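Local coordinates for protein CurJ (Moorea producens 3L, PDB 5TZ6) that supplies a polyketide synthase dehydratase domain that probably carries out a vinylogous dehydration in curacin biosynthesis, at residues A[147-152]-A[280-285]; A[153-158]-A[258-263]; A[183-188]-A[197-202]. The protein carries 1 engineered substitution. All blocks are in the same frame, centred on the assembly; numbering follows the deposited sequence.

All three contacts lie in the second hotdog-type half of the dehydratase and meet through one run of antiparallel strands, 274-282, 258-267, 194-200 and 185-190. Contacts 1 and 2 share helix 151-157, whose start packs on strand 274-282 and whose later turn packs on strand 258-267; their centres are about 8 Å apart. Contact 3 is the hairpin next in line, its centre about 12 Å from that of contact 2 and about 15 Å from that of contact 1. Main-chain pairing joins it to contact 2, Leu259 N lying 2.9 Å from Met199 O. The Ile185 side chain of contact 3 is about 10 Å from the bound hydroxy-methylheptenoic acid, too far to touch it.

Contact 1 of 3, residues A[147-152]-A[280-285]; sequences SLIPLE and QLFDQH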
ATOM      1  N   SER A 147      -0.256  37.343 -10.348  1.00205.34           N
ATOM      2  CA  SER A 147      -0.533  36.596 -11.581  1.00201.96           C
ATOM      3  C   SER A 147      -0.217  37.430 -12.853  1.00194.28           C
ATOM      4  O   SER A 147       0.884  37.285 -13.383  1.00199.58           O
ATOM      5  CB  SER A 147      -1.982  36.093 -11.601  1.00208.16           C
ATOM      6  OG  SER A 147      -2.417  35.697 -10.314  1.00219.22           O
ATOM      7  N   LEU A 148      -1.113  38.297 -13.357  1.00168.24           N
ATOM      8  CA  LEU A 148      -2.414  38.654 -12.779  1.00156.04           C
ATOM      9  C   LEU A 148      -3.137  39.776 -13.543  1.00156.77           C
ATOM     10  O   LEU A 148      -3.281  40.869 -12.995  1.00158.24           O
ATOM     11  CB  LEU A 148      -2.240  39.100 -11.321  1.00152.01           C
ATOM     12  CG  LEU A 148      -3.445  39.298 -10.394  1.00143.98           C
ATOM     13  CD1 LEU A 148      -4.761  38.959 -11.079  1.00141.60           C
ATOM     14  CD2 LEU A 148      -3.271  38.466  -9.131  1.00131.21           C
ATOM     15  N   ILE A 149      -3.600  39.553 -14.777  1.00145.35           N
ATOM     16  CA  ILE A 149      -3.397  38.339 -15.558  1.00140.35           C
ATOM     17  C   ILE A 149      -3.016  38.721 -16.990  1.00136.36           C
ATOM     18  O   ILE A 149      -2.114  38.112 -17.568  1.00139.48           O
ATOM     19  CB  ILE A 149      -4.645  37.430 -15.572  1.00138.37           C
ATOM     20  CG1 ILE A 149      -5.317  37.402 -14.201  1.00141.02           C
ATOM     21  CG2 ILE A 149      -4.280  36.021 -16.039  1.00128.33           C
ATOM     22  CD1 ILE A 149      -6.218  38.591 -13.951  1.00144.36           C
ATOM     23  N   PRO A 150      -3.698  39.726 -17.583  1.00128.51           N
ATOM     24  CA  PRO A 150      -4.834  40.575 -17.191  1.00126.02           C
ATOM     25  C   PRO A 150      -6.145  40.214 -17.901  1.00117.31           C
ATOM     26  O   PRO A 150      -6.150  40.068 -19.124  1.00116.72           O
ATOM     27  CB  PRO A 150      -4.377  41.978 -17.616  1.00134.73           C
ATOM     28  CG  PRO A 150      -3.194  41.754 -18.574  1.00133.80           C
ATOM     29  CD  PRO A 150      -3.060  40.273 -18.788  1.00125.72           C
ATOM     30  N   LEU A 151      -7.246  40.105 -17.152  1.00109.59           N
ATOM     31  CA  LEU A 151      -8.470  39.539 -17.716  1.00104.86           C
ATOM     32  C   LEU A 151      -9.161  40.487 -18.692  1.00109.49           C
ATOM     33  O   LEU A 151      -9.747  40.026 -19.680  1.00109.48           O
ATOM     34  CB  LEU A 151      -9.432  39.146 -16.593  1.00105.07           C
ATOM     35  CG  LEU A 151     -10.880  38.831 -16.982  1.00106.22           C
ATOM     36  CD1 LEU A 151     -10.958  37.872 -18.160  1.00104.20           C
ATOM     37  CD2 LEU A 151     -11.635  38.266 -15.787  1.00116.57           C
ATOM     38  N   GLU A 152      -9.107  41.797 -18.448  1.00119.66           N
ATOM     39  CA  GLU A 152      -9.768  42.723 -19.365  1.00123.58           C
ATOM     40  C   GLU A 152      -8.909  43.009 -20.594  1.00121.39           C
ATOM     41  O   GLU A 152      -9.439  43.142 -21.702  1.00122.09           O
ATOM     42  CB  GLU A 152     -10.138  44.027 -18.648  1.00133.79           C
ATOM     43  CG  GLU A 152      -9.011  44.665 -17.855  1.00144.53           C
ATOM     44  CD  GLU A 152      -8.895  44.096 -16.451  1.00150.48           C
ATOM     45  OE1 GLU A 152      -9.640  44.562 -15.559  1.00158.89           O
ATOM     46  OE2 GLU A 152      -8.088  43.163 -16.245  1.00143.29           O
ATOM     47  N   GLN A 280      -3.232  29.145 -19.590  1.00 49.17           N
ATOM     48  CA  GLN A 280      -3.341  29.813 -18.297  1.00 48.76           C
ATOM     49  C   GLN A 280      -4.780  29.681 -17.818  1.00 48.61           C
ATOM     50  O   GLN A 280      -5.701  30.201 -18.452  1.00 46.83           O
ATOM     51  CB  GLN A 280      -2.931  31.283 -18.397  1.00 55.83           C
ATOM     52  CG  GLN A 280      -1.432  31.492 -18.559  1.00 58.94           C
ATOM     53  CD  GLN A 280      -1.058  32.953 -18.530  1.00 76.87           C
ATOM     54  OE1 GLN A 280      -1.763  33.796 -19.082  1.00 84.77           O
ATOM     55  NE2 GLN A 280       0.044  33.267 -17.862  1.00 85.33           N
ATOM     56  N   LEU A 281      -4.983  28.942 -16.740  1.00 51.41           N
ATOM     57  CA  LEU A 281      -6.276  28.858 -16.085  1.00 55.15           C
ATOM     58  C   LEU A 281      -6.258  29.801 -14.891  1.00 60.60           C
ATOM     59  O   LEU A 281      -5.352  29.716 -14.057  1.00 73.09           O
ATOM     60  CB  LEU A 281      -6.549  27.422 -15.642  1.00 45.73           C
ATOM     61  CG  LEU A 281      -7.870  27.095 -14.955  1.00 58.43           C
ATOM     62  CD1 LEU A 281      -9.058  27.358 -15.876  1.00 50.41           C
ATOM     63  CD2 LEU A 281      -7.837  25.648 -14.487  1.00 54.97           C
ATOM     64  N   PHE A 282      -7.232  30.710 -14.810  1.00 62.54           N
ATOM     65  CA  PHE A 282      -7.236  31.676 -13.716  1.00 69.12           C
ATOM     66  C   PHE A 282      -8.654  31.970 -13.233  1.00 71.94           C
ATOM     67  O   PHE A 282      -9.659  31.597 -13.854  1.00 69.40           O
ATOM     68  CB  PHE A 282      -6.503  32.977 -14.085  1.00 71.62           C
ATOM     69  CG  PHE A 282      -7.012  33.638 -15.318  1.00 67.25           C
ATOM     70  CD1 PHE A 282      -6.579  33.227 -16.567  1.00 63.00           C
ATOM     71  CD2 PHE A 282      -7.917  34.685 -15.230  1.00 70.22           C
ATOM     72  CE1 PHE A 282      -7.052  33.833 -17.711  1.00 75.65           C
ATOM     73  CE2 PHE A 282      -8.393  35.300 -16.368  1.00 84.30           C
ATOM     74  CZ  PHE A 282      -7.962  34.874 -17.612  1.00 85.48           C
ATOM     75  N   ASP A 283      -8.684  32.664 -12.093  1.00 76.22           N
ATOM     76  CA  ASP A 283      -9.848  32.979 -11.278  1.00 83.29           C
ATOM     77  C   ASP A 283     -10.713  34.071 -11.890  1.00 88.12           C
ATOM     78  O   ASP A 283     -10.288  34.838 -12.758  1.00 83.26           O
ATOM     79  CB  ASP A 283      -9.404  33.450  -9.890  1.00 96.56           C
ATOM     80  CG  ASP A 283     -10.151  32.765  -8.774  1.00112.26           C
ATOM     81  OD1 ASP A 283     -11.146  32.070  -9.072  1.00124.78           O
ATOM     82  OD2 ASP A 283      -9.749  32.929  -7.601  1.00107.21           O
ATOM     83  N   GLN A 284     -11.940  34.161 -11.367  1.00 95.72           N
ATOM     84  CA  GLN A 284     -12.824  35.264 -11.716  1.00107.75           C
ATOM     85  C   GLN A 284     -12.189  36.601 -11.358  1.00107.57           C
ATOM     86  O   GLN A 284     -12.409  37.605 -12.047  1.00113.13           O
ATOM     87  CB  GLN A 284     -14.150  35.108 -10.971  1.00124.54           C
ATOM     88  CG  GLN A 284     -15.305  35.906 -11.535  1.00142.31           C
ATOM     89  CD  GLN A 284     -15.849  35.272 -12.808  1.00146.73           C
ATOM     90  OE1 GLN A 284     -15.531  35.692 -13.920  1.00148.09           O
ATOM     91  NE2 GLN A 284     -16.663  34.233 -12.640  1.00148.37           N
ATOM     92  N   HIS A 285     -11.419  36.633 -10.269  1.00105.68           N
ATOM     93  CA  HIS A 285     -10.649  37.796  -9.853  1.00 98.96           C
ATOM     94  C   HIS A 285      -9.272  37.872 -10.496  1.00 94.51           C
ATOM     95  O   HIS A 285      -8.586  38.885 -10.329  1.00 97.82           O
ATOM     96  CB  HIS A 285     -10.510  37.824  -8.330  1.00102.63           C
ATOM     97  CG  HIS A 285     -11.822  37.845  -7.616  1.00124.34           C
ATOM     98  ND1 HIS A 285     -12.623  36.730  -7.503  1.00120.11           N
ATOM     99  CD2 HIS A 285     -12.489  38.852  -7.007  1.00116.36           C
ATOM    100  CE1 HIS A 285     -13.721  37.046  -6.841  1.00122.94           C
ATOM    101  NE2 HIS A 285     -13.664  38.327  -6.528  1.00119.02           N
TER
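Ile149 lays its CG2 methyl over one face of the Phe282 ring, 3.7 Å from the centroid and only 13° off the ring normal, which meets the geometry of a CH-pi contact above the ring centre. The other branch also touches: CG1 comes to 3.9 Å from Phe282 CD2. The ring is brought here by a chi1 of 55°, which puts Phe282 CG between its own backbone N and carbonyl carbon. Leu151, in the first turn of helix 151-157, approaches obliquely, with CB 4.0 Å and CD1 4.1 Å from Phe282 CE2. Its other methyl, CD2, rests 3.9 Å from the main-chain Gln284 O, in the loop that follows strand 274-282, and Leu148 CD1 makes a similar loose approach to His285 O. The contact thus joins the start of helix 151-157 to strand 274-282 of the hotdog fold and to its following loop. Gln284 spends its polar end on Trp260, accepting a hydrogen bond from that indole at OE1, while Leu288 lies against Phe282 within the fold. An alanine in place of Phe282 would probably leave the Ile149 methyl without its aromatic face and open a gap beside Leu151. No hydrogen bond crosses between the two segments, so they are held by apolar packing and by the CH-pi contact on the Phe282 ring.

Contact 2 of 3, residues A[153-158]-A[258-263]; sequences EIQARC and LLWCYT
Tyr262 reaches from strand 258-267 to helix 151-157, which lies on the sheet of the second hotdog unit; Leu259 and Cys261, alternating with Trp260 and Tyr262, instead point to helix 215-223 across the sheet. CB of Tyr262 points toward the helix, and a chi1 of 175° sets CG anti to the backbone N. Its CG lies 3.9 Å from Ile154 CD1, and that methyl sits over one ring face, 19° off the normal and displaced toward the rim. Farther out, Tyr262 CD1 meets Ile154 CG2 at 3.7 Å, so both branches of the isoleucine are used. Tyr262 CE1 has Cys158 SG at 4.2 Å, near the ring plane, a sulfur-aromatic contact at the edge. At the tip, Tyr262 OH lies over the Arg157 guanidinium, 3.2 Å from NH1, but the angle rules out a hydrogen bond; the two planes are nearly parallel, 10° apart. The hydroxyl is instead hydrogen-bonded to Glu194, whose carboxylate also makes a long, weak ion pair with Arg157. Trp260, its NE1 bonded to Gln284, receives Gln155 over the benzo end of the indole: Gln155 OE1 stands 4.0 Å from Trp260 CH2.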
ATOM      1  N   GLU A 153      -7.587  43.104 -20.422  1.00124.37           N
ATOM      2  CA  GLU A 153      -6.703  43.210 -21.579  1.00126.29           C
ATOM      3  C   GLU A 153      -6.877  42.035 -22.534  1.00117.01           C
ATOM      4  O   GLU A 153      -6.762  42.203 -23.753  1.00114.16           O
ATOM      5  CB  GLU A 153      -5.246  43.304 -21.125  1.00129.56           C
ATOM      6  CG  GLU A 153      -4.606  44.654 -21.377  1.00143.21           C
ATOM      7  CD  GLU A 153      -4.544  44.993 -22.854  1.00147.11           C
ATOM      8  OE1 GLU A 153      -4.421  46.191 -23.188  1.00156.48           O
ATOM      9  OE2 GLU A 153      -4.626  44.062 -23.682  1.00138.71           O
ATOM     10  N   ILE A 154      -7.177  40.848 -22.006  1.00107.46           N
ATOM     11  CA  ILE A 154      -7.317  39.673 -22.857  1.00 96.88           C
ATOM     12  C   ILE A 154      -8.673  39.664 -23.547  1.00 93.52           C
ATOM     13  O   ILE A 154      -8.785  39.278 -24.716  1.00 88.93           O
ATOM     14  CB  ILE A 154      -7.084  38.391 -22.039  1.00 91.34           C
ATOM     15  CG1 ILE A 154      -5.600  38.250 -21.683  1.00 90.64           C
ATOM     16  CG2 ILE A 154      -7.575  37.177 -22.805  1.00 80.82           C
ATOM     17  CD1 ILE A 154      -5.312  37.182 -20.645  1.00 86.37           C
ATOM     18  N   GLN A 155      -9.726  40.076 -22.840  1.00 99.31           N
ATOM     19  CA  GLN A 155     -11.040  40.161 -23.465  1.00 99.53           C
ATOM     20  C   GLN A 155     -11.069  41.147 -24.625  1.00101.55           C
ATOM     21  O   GLN A 155     -12.021  41.123 -25.412  1.00102.39           O
ATOM     22  CB  GLN A 155     -12.095  40.531 -22.422  1.00103.01           C
ATOM     23  CG  GLN A 155     -12.590  39.334 -21.626  1.00101.77           C
ATOM     24  CD  GLN A 155     -13.341  39.725 -20.375  1.00108.24           C
ATOM     25  OE1 GLN A 155     -13.542  38.907 -19.479  1.00108.03           O
ATOM     26  NE2 GLN A 155     -13.754  40.984 -20.302  1.00119.18           N
ATOM     27  N   ALA A 156     -10.048  41.995 -24.757  1.00105.04           N
ATOM     28  CA  ALA A 156      -9.947  42.926 -25.874  1.00102.34           C
ATOM     29  C   ALA A 156      -9.312  42.284 -27.101  1.00108.94           C
ATOM     30  O   ALA A 156      -9.748  42.540 -28.228  1.00124.49           O
ATOM     31  CB  ALA A 156      -9.144  44.160 -25.454  1.00107.63           C
ATOM     32  N   ARG A 157      -8.275  41.467 -26.906  1.00108.31           N
ATOM     33  CA  ARG A 157      -7.654  40.764 -28.023  1.00112.93           C
ATOM     34  C   ARG A 157      -8.512  39.617 -28.542  1.00111.05           C
ATOM     35  O   ARG A 157      -8.387  39.245 -29.713  1.00107.90           O
ATOM     36  CB  ARG A 157      -6.277  40.235 -27.617  1.00113.46           C
ATOM     37  CG  ARG A 157      -5.252  41.327 -27.365  1.00121.87           C
ATOM     38  CD  ARG A 157      -3.879  40.750 -27.090  1.00119.31           C
ATOM     39  NE  ARG A 157      -3.886  39.886 -25.917  1.00120.77           N
ATOM     40  CZ  ARG A 157      -2.815  39.637 -25.171  1.00130.47           C
ATOM     41  NH1 ARG A 157      -2.908  38.836 -24.118  1.00127.65           N
ATOM     42  NH2 ARG A 157      -1.651  40.195 -25.476  1.00137.73           N
ATOM     43  N   CYS A 158      -9.380  39.059 -27.709  1.00102.54           N
ATOM     44  CA  CYS A 158     -10.210  37.918 -28.081  1.00 94.18           C
ATOM     45  C   CYS A 158     -11.655  38.391 -28.082  1.00 98.38           C
ATOM     46  O   CYS A 158     -12.296  38.460 -27.029  1.00106.17           O
ATOM     47  CB  CYS A 158     -10.011  36.758 -27.112  1.00 91.72           C
ATOM     48  SG  CYS A 158      -8.288  36.335 -26.784  1.00 89.23           S
ATOM     49  N   LEU A 258     -16.964  29.376 -11.794  1.00 89.90           N
ATOM     50  CA  LEU A 258     -16.597  29.981 -13.067  1.00 83.99           C
ATOM     51  C   LEU A 258     -15.096  30.223 -13.113  1.00 79.67           C
ATOM     52  O   LEU A 258     -14.537  30.838 -12.199  1.00 79.61           O
ATOM     53  CB  LEU A 258     -17.360  31.292 -13.281  1.00 91.99           C
ATOM     54  CG  LEU A 258     -17.354  31.885 -14.689  1.00 94.88           C
ATOM     55  CD1 LEU A 258     -18.428  32.962 -14.812  1.00 95.12           C
ATOM     56  CD2 LEU A 258     -15.983  32.444 -15.049  1.00 92.16           C
ATOM     57  N   LEU A 259     -14.444  29.733 -14.168  1.00 74.02           N
ATOM     58  CA  LEU A 259     -13.023  29.979 -14.375  1.00 69.25           C
ATOM     59  C   LEU A 259     -12.796  30.481 -15.793  1.00 65.27           C
ATOM     60  O   LEU A 259     -13.649  30.327 -16.671  1.00 65.64           O
ATOM     61  CB  LEU A 259     -12.187  28.711 -14.151  1.00 65.26           C
ATOM     62  CG  LEU A 259     -12.366  27.968 -12.831  1.00 72.88           C
ATOM     63  CD1 LEU A 259     -11.422  26.780 -12.792  1.00 72.88           C
ATOM     64  CD2 LEU A 259     -12.139  28.895 -11.637  1.00 81.82           C
ATOM     65  N   TRP A 260     -11.627  31.080 -16.014  1.00 64.98           N
ATOM     66  CA  TRP A 260     -11.239  31.552 -17.335  1.00 68.36           C
ATOM     67  C   TRP A 260      -9.998  30.798 -17.788  1.00 69.99           C
ATOM     68  O   TRP A 260      -9.096  30.542 -16.988  1.00 75.82           O
ATOM     69  CB  TRP A 260     -10.960  33.055 -17.337  1.00 68.59           C
ATOM     70  CG  TRP A 260     -12.166  33.910 -17.069  1.00 76.58           C
ATOM     71  CD1 TRP A 260     -12.521  34.473 -15.877  1.00 81.19           C
ATOM     72  CD2 TRP A 260     -13.168  34.309 -18.014  1.00 73.92           C
ATOM     73  NE1 TRP A 260     -13.683  35.192 -16.021  1.00 92.00           N
ATOM     74  CE2 TRP A 260     -14.099  35.110 -17.323  1.00 83.66           C
ATOM     75  CE3 TRP A 260     -13.368  34.069 -19.377  1.00 69.89           C
ATOM     76  CZ2 TRP A 260     -15.210  35.669 -17.946  1.00 89.61           C
ATOM     77  CZ3 TRP A 260     -14.468  34.626 -19.994  1.00 84.72           C
ATOM     78  CH2 TRP A 260     -15.378  35.415 -19.279  1.00 93.86           C
ATOM     79  N   CYS A 261      -9.949  30.454 -19.073  1.00 62.87           N
ATOM     80  CA  CYS A 261      -8.833  29.713 -19.644  1.00 60.47           C
ATOM     81  C   CYS A 261      -8.329  30.439 -20.883  1.00 64.88           C
ATOM     82  O   CYS A 261      -9.036  30.510 -21.893  1.00 81.46           O
ATOM     83  CB  CYS A 261      -9.241  28.283 -19.991  1.00 63.14           C
ATOM     84  SG  CYS A 261      -7.908  27.366 -20.763  1.00 71.57           S
ATOM     85  N   TYR A 262      -7.103  30.946 -20.822  1.00 57.90           N
ATOM     86  CA  TYR A 262      -6.480  31.660 -21.926  1.00 52.07           C
ATOM     87  C   TYR A 262      -5.415  30.775 -22.553  1.00 54.79           C
ATOM     88  O   TYR A 262      -4.569  30.226 -21.850  1.00 58.73           O
ATOM     89  CB  TYR A 262      -5.869  32.974 -21.444  1.00 58.80           C
ATOM     90  CG  TYR A 262      -5.096  33.736 -22.498  1.00 69.94           C
ATOM     91  CD1 TYR A 262      -5.709  34.152 -23.672  1.00 67.68           C
ATOM     92  CD2 TYR A 262      -3.758  34.070 -22.299  1.00 69.49           C
ATOM     93  CE1 TYR A 262      -5.006  34.857 -24.633  1.00 74.04           C
ATOM     94  CE2 TYR A 262      -3.048  34.779 -23.253  1.00 70.65           C
ATOM     95  CZ  TYR A 262      -3.676  35.169 -24.418  1.00 79.82           C
ATOM     96  OH  TYR A 262      -2.977  35.872 -25.372  1.00 83.02           O
ATOM     97  N   THR A 263      -5.470  30.624 -23.869  1.00 64.06           N
ATOM     98  CA  THR A 263      -4.568  29.743 -24.594  1.00 58.29           C
ATOM     99  C   THR A 263      -4.008  30.491 -25.789  1.00 60.50           C
ATOM    100  O   THR A 263      -4.715  31.283 -26.419  1.00 67.42           O
ATOM    101  CB  THR A 263      -5.278  28.468 -25.088  1.00 63.59           C
ATOM    102  OG1 THR A 263      -5.777  27.716 -23.974  1.00 68.50           O
ATOM    103  CG2 THR A 263      -4.320  27.603 -25.894  1.00 63.80           C
TER

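Contact 3 of 3, residues A[183-188]-A[197-202]; sequences RWIEQV and CQMKVP
Gln187 has CG anti to its carbonyl carbon (chi1 -77°) and Gln198 has CG anti to its backbone N (chi1 -179°), and the two side chains run side by side in the same direction. Gln187 NE2 is modelled as donating to Gln198 OE1, too close to be taken literally, while Lys161 binds Gln187 OE1. Between these strands the main chain forms a classic beta bulge in an antiparallel hairpin: Gln198 O accepts from Glu186 N at 2.8 Å, in the carbonyl plane, and from Gln187 N at 3.1 Å, tilted 22° from it. On one side of the bulge Lys200 N donates to Trp184 O at 2.9 Å and Ile185 pairs with Met199; on the other Val188 pairs with Cys197. Ile185, Val188, Cys197 and Met199 lie on the face opposite to Gln187 and Gln198, and Ile185 CG2 touches Cys197 CB at 3.9 Å. Trp184 turns one face of its indole to Val201 and Pro202; Val201 CA stands 3.8 Å from the six-membered ring centroid, while Thr216 hydrogen-bonds the ring nitrogen. Glu186 and Lys200 cross at about a right angle in a long salt bridge. A water donates to both Arg183 O and Lys200 O.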
ATOM      1  N   ARG A 183     -17.673  18.613 -20.271  1.00 47.85           N
ATOM      2  CA  ARG A 183     -18.032  19.795 -21.055  1.00 48.99           C
ATOM      3  C   ARG A 183     -18.083  21.003 -20.124  1.00 56.38           C
ATOM      4  O   ARG A 183     -19.150  21.468 -19.729  1.00 59.40           O
ATOM      5  CB  ARG A 183     -19.358  19.573 -21.797  1.00 55.75           C
ATOM      6  CG  ARG A 183     -19.262  18.482 -22.868  1.00 51.59           C
ATOM      7  CD  ARG A 183     -20.555  18.282 -23.637  1.00 55.94           C
ATOM      8  NE  ARG A 183     -20.385  17.244 -24.646  1.00 50.15           N
ATOM      9  CZ  ARG A 183     -20.893  17.295 -25.874  1.00 58.67           C
ATOM     10  NH1 ARG A 183     -20.664  16.302 -26.730  1.00 50.20           N
ATOM     11  NH2 ARG A 183     -21.595  18.355 -26.261  1.00 51.82           N
ATOM     12  N   TRP A 184     -16.899  21.509 -19.776  1.00 52.15           N
ATOM     13  CA  TRP A 184     -16.749  22.668 -18.906  1.00 50.61           C
ATOM     14  C   TRP A 184     -16.832  23.986 -19.662  1.00 48.07           C
ATOM     15  O   TRP A 184     -17.238  25.002 -19.081  1.00 48.92           O
ATOM     16  CB  TRP A 184     -15.396  22.619 -18.177  1.00 57.27           C
ATOM     17  CG  TRP A 184     -15.309  21.690 -16.995  1.00 50.19           C
ATOM     18  CD1 TRP A 184     -15.394  20.329 -17.007  1.00 45.43           C
ATOM     19  CD2 TRP A 184     -15.106  22.067 -15.626  1.00 47.06           C
ATOM     20  NE1 TRP A 184     -15.261  19.835 -15.733  1.00 51.28           N
ATOM     21  CE2 TRP A 184     -15.084  20.881 -14.865  1.00 56.49           C
ATOM     22  CE3 TRP A 184     -14.946  23.293 -14.970  1.00 48.44           C
ATOM     23  CZ2 TRP A 184     -14.906  20.885 -13.480  1.00 49.62           C
ATOM     24  CZ3 TRP A 184     -14.772  23.296 -13.591  1.00 50.34           C
ATOM     25  CH2 TRP A 184     -14.753  22.100 -12.865  1.00 61.87           C
ATOM     26  N   ILE A 185     -16.433  24.001 -20.931  1.00 45.30           N
ATOM     27  CA  ILE A 185     -16.328  25.243 -21.692  1.00 65.71           C
ATOM     28  C   ILE A 185     -17.727  25.728 -22.058  1.00 66.99           C
ATOM     29  O   ILE A 185     -18.410  25.128 -22.891  1.00 66.13           O
ATOM     30  CB  ILE A 185     -15.448  25.069 -22.934  1.00 55.77           C
ATOM     31  CG1 ILE A 185     -14.038  24.643 -22.499  1.00 51.18           C
ATOM     32  CG2 ILE A 185     -15.438  26.343 -23.761  1.00 57.70           C
ATOM     33  CD1 ILE A 185     -13.057  24.423 -23.613  1.00 57.37           C
ATOM     34  N   GLU A 186     -18.159  26.818 -21.426  1.00 77.07           N
ATOM     35  CA  GLU A 186     -19.447  27.422 -21.729  1.00 80.48           C
ATOM     36  C   GLU A 186     -19.356  28.497 -22.800  1.00 78.32           C
ATOM     37  O   GLU A 186     -20.307  28.665 -23.570  1.00 80.65           O
ATOM     38  CB  GLU A 186     -20.065  28.034 -20.470  1.00 95.43           C
ATOM     39  CG  GLU A 186     -20.510  27.025 -19.430  1.00113.60           C
ATOM     40  CD  GLU A 186     -22.014  26.850 -19.413  1.00136.89           C
ATOM     41  OE1 GLU A 186     -22.720  27.819 -19.053  1.00143.24           O
ATOM     42  OE2 GLU A 186     -22.493  25.751 -19.764  1.00150.22           O
ATOM     43  N   GLN A 187     -18.247  29.232 -22.882  1.00 74.99           N
ATOM     44  CA  GLN A 187     -18.179  30.305 -23.868  1.00 68.89           C
ATOM     45  C   GLN A 187     -16.779  30.384 -24.451  1.00 63.61           C
ATOM     46  O   GLN A 187     -15.802  30.006 -23.801  1.00 64.00           O
ATOM     47  CB  GLN A 187     -18.578  31.649 -23.250  1.00 70.68           C
ATOM     48  CG  GLN A 187     -20.069  31.814 -23.079  1.00 79.96           C
ATOM     49  CD  GLN A 187     -20.442  33.214 -22.652  1.00 94.90           C
ATOM     50  OE1 GLN A 187     -21.050  33.970 -23.411  1.00 98.90           O
ATOM     51  NE2 GLN A 187     -20.062  33.575 -21.433  1.00 99.07           N
ATOM     52  N   VAL A 188     -16.684  30.880 -25.684  1.00 58.16           N
ATOM     53  CA  VAL A 188     -15.413  30.887 -26.404  1.00 60.81           C
ATOM     54  C   VAL A 188     -15.278  32.175 -27.201  1.00 66.94           C
ATOM     55  O   VAL A 188     -16.184  32.550 -27.954  1.00 76.80           O
ATOM     56  CB  VAL A 188     -15.277  29.664 -27.330  1.00 61.78           C
ATOM     57  CG1 VAL A 188     -13.897  29.639 -27.990  1.00 54.70           C
ATOM     58  CG2 VAL A 188     -15.510  28.385 -26.541  1.00 48.44           C
ATOM     59  N   CYS A 197     -11.567  31.013 -23.139  1.00 54.49           N
ATOM     60  CA  CYS A 197     -12.734  30.204 -22.822  1.00 56.94           C
ATOM     61  C   CYS A 197     -13.245  30.549 -21.430  1.00 65.13           C
ATOM     62  O   CYS A 197     -12.461  30.664 -20.482  1.00 64.54           O
ATOM     63  CB  CYS A 197     -12.406  28.714 -22.897  1.00 60.21           C
ATOM     64  SG  CYS A 197     -11.911  28.158 -24.532  1.00 69.80           S
ATOM     65  N   GLN A 198     -14.555  30.733 -21.320  1.00 69.09           N
ATOM     66  CA  GLN A 198     -15.230  30.753 -20.037  1.00 67.43           C
ATOM     67  C   GLN A 198     -15.714  29.348 -19.720  1.00 66.03           C
ATOM     68  O   GLN A 198     -16.313  28.683 -20.580  1.00 75.27           O
ATOM     69  CB  GLN A 198     -16.415  31.712 -20.031  1.00 70.65           C
ATOM     70  CG  GLN A 198     -17.100  31.749 -18.680  1.00 80.95           C
ATOM     71  CD  GLN A 198     -18.311  32.641 -18.664  1.00 94.20           C
ATOM     72  OE1 GLN A 198     -19.266  32.419 -19.406  1.00 90.66           O
ATOM     73  NE2 GLN A 198     -18.282  33.660 -17.818  1.00105.23           N
ATOM     74  N   MET A 199     -15.482  28.921 -18.477  1.00 68.25           N
ATOM     75  CA  MET A 199     -15.768  27.570 -18.022  1.00 66.41           C
ATOM     76  C   MET A 199     -16.619  27.591 -16.764  1.00 72.49           C
ATOM     77  O   MET A 199     -16.417  28.426 -15.875  1.00 76.06           O
ATOM     78  CB  MET A 199     -14.487  26.795 -17.734  1.00 63.80           C
ATOM     79  CG  MET A 199     -13.857  26.200 -18.964  1.00 75.18           C
ATOM     80  SD  MET A 199     -12.071  26.172 -18.857  1.00 75.20           S
ATOM     81  CE  MET A 199     -11.685  25.052 -20.202  1.00 70.36           C
ATOM     82  N   LYS A 200     -17.568  26.661 -16.704  1.00 69.94           N
ATOM     83  CA  LYS A 200     -18.390  26.435 -15.528  1.00 70.97           C
ATOM     84  C   LYS A 200     -18.342  24.956 -15.180  1.00 71.35           C
ATOM     85  O   LYS A 200     -18.172  24.099 -16.054  1.00 73.09           O
ATOM     86  CB  LYS A 200     -19.850  26.861 -15.746  1.00 79.79           C
ATOM     87  CG  LYS A 200     -20.065  28.357 -15.898  1.00100.10           C
ATOM     88  CD  LYS A 200     -21.543  28.673 -16.097  1.00119.35           C
ATOM     89  CE  LYS A 200     -21.801  30.174 -16.156  1.00131.34           C
ATOM     90  NZ  LYS A 200     -23.246  30.490 -16.360  1.00134.14           N
ATOM     91  N   VAL A 201     -18.468  24.669 -13.890  1.00 66.89           N
ATOM     92  CA  VAL A 201     -18.395  23.303 -13.382  1.00 64.49           C
ATOM     93  C   VAL A 201     -19.653  22.566 -13.827  1.00 66.43           C
ATOM     94  O   VAL A 201     -20.770  23.024 -13.541  1.00 68.65           O
ATOM     95  CB  VAL A 201     -18.228  23.288 -11.853  1.00 60.05           C
ATOM     96  CG1 VAL A 201     -19.221  24.222 -11.217  1.00 64.58           C
ATOM     97  CG2 VAL A 201     -18.395  21.877 -11.311  1.00 60.69           C
ATOM     98  N   PRO A 202     -19.530  21.461 -14.561  1.00 59.78           N
ATOM     99  CA  PRO A 202     -20.723  20.716 -14.971  1.00 59.64           C
ATOM    100  C   PRO A 202     -21.621  20.401 -13.782  1.00 80.18           C
ATOM    101  O   PRO A 202     -21.158  20.181 -12.661  1.00 87.91           O
ATOM    102  CB  PRO A 202     -20.143  19.438 -15.583  1.00 60.50           C
ATOM    103  CG  PRO A 202     -18.813  19.856 -16.100  1.00 55.98           C
ATOM    104  CD  PRO A 202     -18.299  20.905 -15.152  1.00 53.47           C
TER
HETATM  105  O   HOH W   1     -20.571  23.258 -17.726  1.00118.03           O